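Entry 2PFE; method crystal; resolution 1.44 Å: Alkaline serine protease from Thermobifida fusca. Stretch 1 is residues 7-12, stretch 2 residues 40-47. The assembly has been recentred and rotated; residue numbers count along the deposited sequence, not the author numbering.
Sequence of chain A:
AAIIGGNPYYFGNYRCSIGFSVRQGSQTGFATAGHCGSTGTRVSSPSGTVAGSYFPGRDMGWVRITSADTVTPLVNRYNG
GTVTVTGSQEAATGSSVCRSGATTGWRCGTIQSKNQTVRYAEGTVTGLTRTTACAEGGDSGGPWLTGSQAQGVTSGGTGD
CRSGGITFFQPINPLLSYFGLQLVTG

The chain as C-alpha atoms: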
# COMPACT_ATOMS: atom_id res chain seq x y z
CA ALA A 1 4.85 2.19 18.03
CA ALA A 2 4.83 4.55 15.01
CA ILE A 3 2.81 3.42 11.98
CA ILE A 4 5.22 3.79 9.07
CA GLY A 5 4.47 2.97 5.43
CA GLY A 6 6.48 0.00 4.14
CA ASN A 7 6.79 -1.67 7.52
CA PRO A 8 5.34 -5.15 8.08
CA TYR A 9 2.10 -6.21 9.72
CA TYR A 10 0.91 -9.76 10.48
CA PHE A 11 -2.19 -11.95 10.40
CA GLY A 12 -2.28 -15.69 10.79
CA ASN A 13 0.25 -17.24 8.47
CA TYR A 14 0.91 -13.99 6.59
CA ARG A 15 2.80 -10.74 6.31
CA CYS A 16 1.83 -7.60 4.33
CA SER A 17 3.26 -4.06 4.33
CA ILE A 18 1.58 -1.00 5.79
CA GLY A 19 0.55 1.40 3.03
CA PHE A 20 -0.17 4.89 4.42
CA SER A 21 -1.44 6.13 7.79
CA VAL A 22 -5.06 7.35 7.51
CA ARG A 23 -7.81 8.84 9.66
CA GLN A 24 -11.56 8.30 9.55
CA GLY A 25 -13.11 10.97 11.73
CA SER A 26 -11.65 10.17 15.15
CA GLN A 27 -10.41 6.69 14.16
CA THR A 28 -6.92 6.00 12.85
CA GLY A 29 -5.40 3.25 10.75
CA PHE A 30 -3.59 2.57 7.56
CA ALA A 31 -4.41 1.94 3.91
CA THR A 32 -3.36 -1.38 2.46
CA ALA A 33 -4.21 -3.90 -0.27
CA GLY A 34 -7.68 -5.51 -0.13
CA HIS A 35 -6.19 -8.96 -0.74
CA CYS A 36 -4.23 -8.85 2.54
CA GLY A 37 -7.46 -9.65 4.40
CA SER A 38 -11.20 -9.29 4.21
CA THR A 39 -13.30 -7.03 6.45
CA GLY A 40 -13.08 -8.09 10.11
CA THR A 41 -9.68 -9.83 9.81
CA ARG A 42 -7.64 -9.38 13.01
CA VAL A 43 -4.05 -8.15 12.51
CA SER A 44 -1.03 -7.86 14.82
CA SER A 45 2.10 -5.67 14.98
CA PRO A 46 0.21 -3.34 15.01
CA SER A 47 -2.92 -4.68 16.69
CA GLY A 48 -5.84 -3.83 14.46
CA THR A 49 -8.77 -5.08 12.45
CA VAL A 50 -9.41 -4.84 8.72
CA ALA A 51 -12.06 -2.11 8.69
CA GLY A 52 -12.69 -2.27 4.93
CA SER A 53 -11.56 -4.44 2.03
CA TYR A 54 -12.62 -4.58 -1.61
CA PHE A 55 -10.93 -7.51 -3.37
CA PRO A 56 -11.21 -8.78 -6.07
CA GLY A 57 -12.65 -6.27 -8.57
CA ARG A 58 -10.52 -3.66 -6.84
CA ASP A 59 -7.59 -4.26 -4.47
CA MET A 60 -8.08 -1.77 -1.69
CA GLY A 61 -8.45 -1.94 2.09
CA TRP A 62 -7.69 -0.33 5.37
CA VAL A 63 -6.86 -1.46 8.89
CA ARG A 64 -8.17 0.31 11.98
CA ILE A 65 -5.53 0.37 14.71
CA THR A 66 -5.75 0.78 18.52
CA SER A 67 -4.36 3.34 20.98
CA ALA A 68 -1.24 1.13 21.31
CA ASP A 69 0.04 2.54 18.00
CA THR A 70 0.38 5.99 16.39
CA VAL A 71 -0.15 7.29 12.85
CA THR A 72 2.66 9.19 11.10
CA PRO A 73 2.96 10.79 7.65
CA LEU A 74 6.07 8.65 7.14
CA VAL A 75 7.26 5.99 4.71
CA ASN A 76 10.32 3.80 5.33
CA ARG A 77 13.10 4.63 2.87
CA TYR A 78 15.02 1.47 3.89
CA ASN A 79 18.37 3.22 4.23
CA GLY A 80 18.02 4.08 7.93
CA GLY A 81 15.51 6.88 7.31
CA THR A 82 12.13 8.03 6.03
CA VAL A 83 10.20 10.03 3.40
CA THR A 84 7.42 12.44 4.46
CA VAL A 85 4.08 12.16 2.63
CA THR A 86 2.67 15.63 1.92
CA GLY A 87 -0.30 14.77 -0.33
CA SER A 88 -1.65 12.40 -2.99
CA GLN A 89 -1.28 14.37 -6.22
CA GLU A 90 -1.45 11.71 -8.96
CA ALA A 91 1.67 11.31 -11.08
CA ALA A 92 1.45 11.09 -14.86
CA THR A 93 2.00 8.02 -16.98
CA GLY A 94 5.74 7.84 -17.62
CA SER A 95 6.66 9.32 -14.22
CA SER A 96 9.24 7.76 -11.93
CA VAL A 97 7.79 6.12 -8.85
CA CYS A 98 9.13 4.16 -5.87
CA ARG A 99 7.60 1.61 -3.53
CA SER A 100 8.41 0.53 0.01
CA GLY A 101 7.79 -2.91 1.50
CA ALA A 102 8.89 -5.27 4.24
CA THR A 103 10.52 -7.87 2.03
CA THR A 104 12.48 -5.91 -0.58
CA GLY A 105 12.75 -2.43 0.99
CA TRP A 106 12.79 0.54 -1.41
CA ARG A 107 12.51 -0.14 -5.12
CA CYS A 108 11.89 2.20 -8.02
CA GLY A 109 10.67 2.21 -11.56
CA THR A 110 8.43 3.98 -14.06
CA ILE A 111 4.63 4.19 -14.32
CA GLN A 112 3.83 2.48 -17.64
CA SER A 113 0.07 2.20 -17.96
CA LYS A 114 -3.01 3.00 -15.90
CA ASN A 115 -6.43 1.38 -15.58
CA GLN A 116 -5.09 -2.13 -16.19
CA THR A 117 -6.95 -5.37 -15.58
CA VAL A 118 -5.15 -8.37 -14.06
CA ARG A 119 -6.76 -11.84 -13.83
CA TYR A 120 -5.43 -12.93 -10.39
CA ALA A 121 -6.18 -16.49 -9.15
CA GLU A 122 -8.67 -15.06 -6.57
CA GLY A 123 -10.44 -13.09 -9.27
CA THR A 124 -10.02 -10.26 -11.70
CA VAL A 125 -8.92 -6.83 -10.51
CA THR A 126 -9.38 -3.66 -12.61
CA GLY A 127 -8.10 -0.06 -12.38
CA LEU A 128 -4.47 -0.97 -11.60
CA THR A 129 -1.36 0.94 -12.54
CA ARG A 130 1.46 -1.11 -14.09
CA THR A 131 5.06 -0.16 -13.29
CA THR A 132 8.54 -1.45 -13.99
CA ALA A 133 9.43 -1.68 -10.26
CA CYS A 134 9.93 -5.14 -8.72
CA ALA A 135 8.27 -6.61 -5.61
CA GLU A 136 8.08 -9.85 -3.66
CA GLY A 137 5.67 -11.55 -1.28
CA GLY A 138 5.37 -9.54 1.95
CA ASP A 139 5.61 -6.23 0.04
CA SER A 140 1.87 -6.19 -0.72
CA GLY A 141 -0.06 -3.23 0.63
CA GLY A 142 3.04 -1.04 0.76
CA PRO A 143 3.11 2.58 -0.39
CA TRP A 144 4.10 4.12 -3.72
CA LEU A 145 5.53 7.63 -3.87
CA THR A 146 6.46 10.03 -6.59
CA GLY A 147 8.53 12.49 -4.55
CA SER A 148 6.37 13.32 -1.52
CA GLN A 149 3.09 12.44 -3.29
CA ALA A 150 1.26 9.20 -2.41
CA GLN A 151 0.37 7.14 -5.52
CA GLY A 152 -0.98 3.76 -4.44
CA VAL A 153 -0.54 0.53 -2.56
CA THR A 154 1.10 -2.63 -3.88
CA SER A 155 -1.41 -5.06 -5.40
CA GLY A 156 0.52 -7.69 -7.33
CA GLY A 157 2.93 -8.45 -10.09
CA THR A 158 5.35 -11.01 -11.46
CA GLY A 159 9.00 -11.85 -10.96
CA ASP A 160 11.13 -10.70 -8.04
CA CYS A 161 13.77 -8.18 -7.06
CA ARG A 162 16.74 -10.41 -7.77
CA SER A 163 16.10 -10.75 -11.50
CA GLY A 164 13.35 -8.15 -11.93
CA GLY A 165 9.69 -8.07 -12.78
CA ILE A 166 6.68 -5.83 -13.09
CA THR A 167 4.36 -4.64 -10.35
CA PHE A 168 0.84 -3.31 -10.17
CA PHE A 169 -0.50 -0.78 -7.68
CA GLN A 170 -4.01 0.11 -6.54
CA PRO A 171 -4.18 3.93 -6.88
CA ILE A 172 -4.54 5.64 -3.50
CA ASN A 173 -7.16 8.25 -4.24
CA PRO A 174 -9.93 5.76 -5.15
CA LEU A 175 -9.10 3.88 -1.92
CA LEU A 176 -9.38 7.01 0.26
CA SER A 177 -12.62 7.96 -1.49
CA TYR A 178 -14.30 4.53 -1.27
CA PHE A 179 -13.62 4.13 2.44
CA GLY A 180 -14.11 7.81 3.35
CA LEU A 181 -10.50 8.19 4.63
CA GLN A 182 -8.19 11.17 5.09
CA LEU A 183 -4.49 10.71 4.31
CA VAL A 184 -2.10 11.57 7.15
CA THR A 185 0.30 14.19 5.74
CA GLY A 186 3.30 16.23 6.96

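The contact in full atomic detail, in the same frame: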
# COMPACT_ATOMS: atom_id res chain seq x y z
N ASN A 7 6.49 -0.75 6.44
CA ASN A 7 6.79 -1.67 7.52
C ASN A 7 5.79 -2.83 7.54
O ASN A 7 4.64 -2.68 7.11
CB ASN A 7 6.78 -0.93 8.86
CG ASN A 7 8.04 -0.13 9.11
OD1 ASN A 7 9.03 -0.23 8.37
ND2 ASN A 7 8.01 0.66 10.19
N PRO A 8 6.21 -3.99 8.06
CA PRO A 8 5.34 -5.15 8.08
C PRO A 8 4.20 -5.10 9.09
O PRO A 8 4.29 -4.41 10.13
CB PRO A 8 6.29 -6.30 8.48
CG PRO A 8 7.37 -5.65 9.25
CD PRO A 8 7.54 -4.28 8.64
N TYR A 9 3.14 -5.83 8.76
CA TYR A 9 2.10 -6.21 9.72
C TYR A 9 1.68 -7.67 9.48
O TYR A 9 1.86 -8.21 8.39
CB TYR A 9 0.92 -5.22 9.71
CG TYR A 9 0.02 -5.28 8.49
CD1 TYR A 9 -1.20 -5.95 8.53
CD2 TYR A 9 0.37 -4.61 7.31
CE1 TYR A 9 -2.05 -5.98 7.42
CE2 TYR A 9 -0.47 -4.63 6.20
CZ TYR A 9 -1.67 -5.32 6.24
OH TYR A 9 -2.52 -5.36 5.15
N TYR A 10 1.12 -8.31 10.51
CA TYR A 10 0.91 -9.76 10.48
C TYR A 10 -0.52 -10.21 10.76
O TYR A 10 -1.27 -9.54 11.47
CB TYR A 10 1.85 -10.46 11.46
CG TYR A 10 3.25 -9.92 11.38
CD1 TYR A 10 3.71 -8.99 12.31
CD2 TYR A 10 4.11 -10.30 10.35
CE1 TYR A 10 5.00 -8.47 12.24
CE2 TYR A 10 5.41 -9.77 10.27
CZ TYR A 10 5.83 -8.86 11.22
OH TYR A 10 7.11 -8.34 11.16
N PHE A 11 -0.87 -11.35 10.18
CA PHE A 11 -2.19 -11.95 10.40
C PHE A 11 -2.10 -13.41 10.03
O PHE A 11 -1.75 -13.78 8.91
CB PHE A 11 -3.30 -11.22 9.61
CG PHE A 11 -2.96 -10.98 8.18
CD1 PHE A 11 -3.41 -11.85 7.19
CD2 PHE A 11 -2.17 -9.90 7.81
CE1 PHE A 11 -3.07 -11.65 5.86
CE2 PHE A 11 -1.83 -9.70 6.48
CZ PHE A 11 -2.27 -10.57 5.50
N GLY A 12 -2.39 -14.27 11.01
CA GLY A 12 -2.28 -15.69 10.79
C GLY A 12 -0.91 -16.04 10.24
O GLY A 12 0.12 -15.74 10.85
N GLY A 40 -12.96 -7.39 8.83
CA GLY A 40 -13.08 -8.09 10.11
C GLY A 40 -11.85 -8.91 10.49
O GLY A 40 -11.75 -9.37 11.63
N THR A 41 -10.93 -9.10 9.54
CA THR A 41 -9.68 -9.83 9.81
C THR A 41 -8.88 -9.14 10.92
O THR A 41 -8.60 -7.95 10.83
CB THR A 41 -8.78 -9.93 8.55
OG1 THR A 41 -9.44 -10.68 7.53
CG2 THR A 41 -7.44 -10.60 8.88
N ARG A 42 -8.51 -9.89 11.96
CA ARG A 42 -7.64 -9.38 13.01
C ARG A 42 -6.19 -9.35 12.52
O ARG A 42 -5.74 -10.27 11.84
CB ARG A 42 -7.74 -10.23 14.27
N VAL A 43 -5.48 -8.27 12.83
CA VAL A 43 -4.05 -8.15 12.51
C VAL A 43 -3.24 -7.86 13.78
O VAL A 43 -3.79 -7.43 14.80
CB VAL A 43 -3.75 -7.11 11.36
CG1 VAL A 43 -4.61 -7.37 10.14
CG2 VAL A 43 -3.91 -5.68 11.83
N SER A 44 -1.94 -8.13 13.71
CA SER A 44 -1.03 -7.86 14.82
C SER A 44 0.23 -7.15 14.33
O SER A 44 0.54 -7.16 13.13
CB SER A 44 -0.72 -9.15 15.58
OG SER A 44 -0.23 -10.15 14.71
N SER A 45 0.92 -6.50 15.27
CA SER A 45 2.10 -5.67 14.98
C SER A 45 1.91 -4.75 13.76
O SER A 45 2.57 -4.94 12.73
CB SER A 45 3.37 -6.52 14.84
OG SER A 45 3.47 -7.53 15.83
N PRO A 46 1.04 -3.73 13.86
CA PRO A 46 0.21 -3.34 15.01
C PRO A 46 -1.10 -4.11 15.18
O PRO A 46 -1.67 -4.63 14.21
CB PRO A 46 -0.11 -1.88 14.68
CG PRO A 46 -0.18 -1.85 13.21
CD PRO A 46 0.88 -2.79 12.74
N SER A 47 -1.59 -4.16 16.42
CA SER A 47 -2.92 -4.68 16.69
C SER A 47 -3.93 -3.84 15.94
O SER A 47 -3.92 -2.61 16.00
CB SER A 47 -3.22 -4.66 18.19
OG SER A 47 -2.37 -5.55 18.90

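Residues 8-11 form an extended strand that runs antiparallel to the segment around Val43 and Ser44, and the two are joined by a single bridge between Tyr10 and Ser44, whose CA atoms lie 5.1 Å apart. This is a hydrogen-bonded pair: Tyr10 N donates to Ser44 O at 2.9 Å, and Ser44 N donates to Tyr10 O at 2.7 Å, both nearly straight. Two CA-H...O contacts supplement the bridge: Val43 CA also approaches Tyr10 O, and Tyr9 CA approaches Ser45 O, each at 3.3 Å. Beyond the bridge the pairing lapses. Pro8 O lies 3.2 Å from Ser45 O, where two acceptors meet without a bond. Ser45 itself adopts positive phi and precedes the cis peptide bond of Pro46, so the chain turns out of the extended path here.

Side chains fill in around this backbone core. Tyr9, buried, has chi1 in the p well; its CD1 lies 4.0 Å from Val43 CB, which approaches the ring edge, while its CB packs 3.9 Å from Pro46 CD. Compact, apolar valine and proline suit these positions beside an aromatic residue, whose hydroxyl is hydrogen-bonded elsewhere in the structure. Tyr10, more open to solvent, lies alongside the serines instead: Ser45 CB sits at its ring edge, 3.6 Å from Tyr10 CD1. Serine suits this exposed position because its polar hydroxyl tolerates solvent.

Phe11 starts toward the partner strand, but the end of its side chain leads away. Phe11 CB lies 3.4 Å from Arg42 O, 4.1 Å from Val43 CG1 and 4.2 Å from Thr41 CG2, and the near side of the ring also borders Val43. Val43 thus touches both Tyr9 and Phe11, and its branched side chain also favours the extended backbone. Together the stretches bury 347 Å², an association combining two short, nearly straight backbone hydrogen bonds with modest apolar packing.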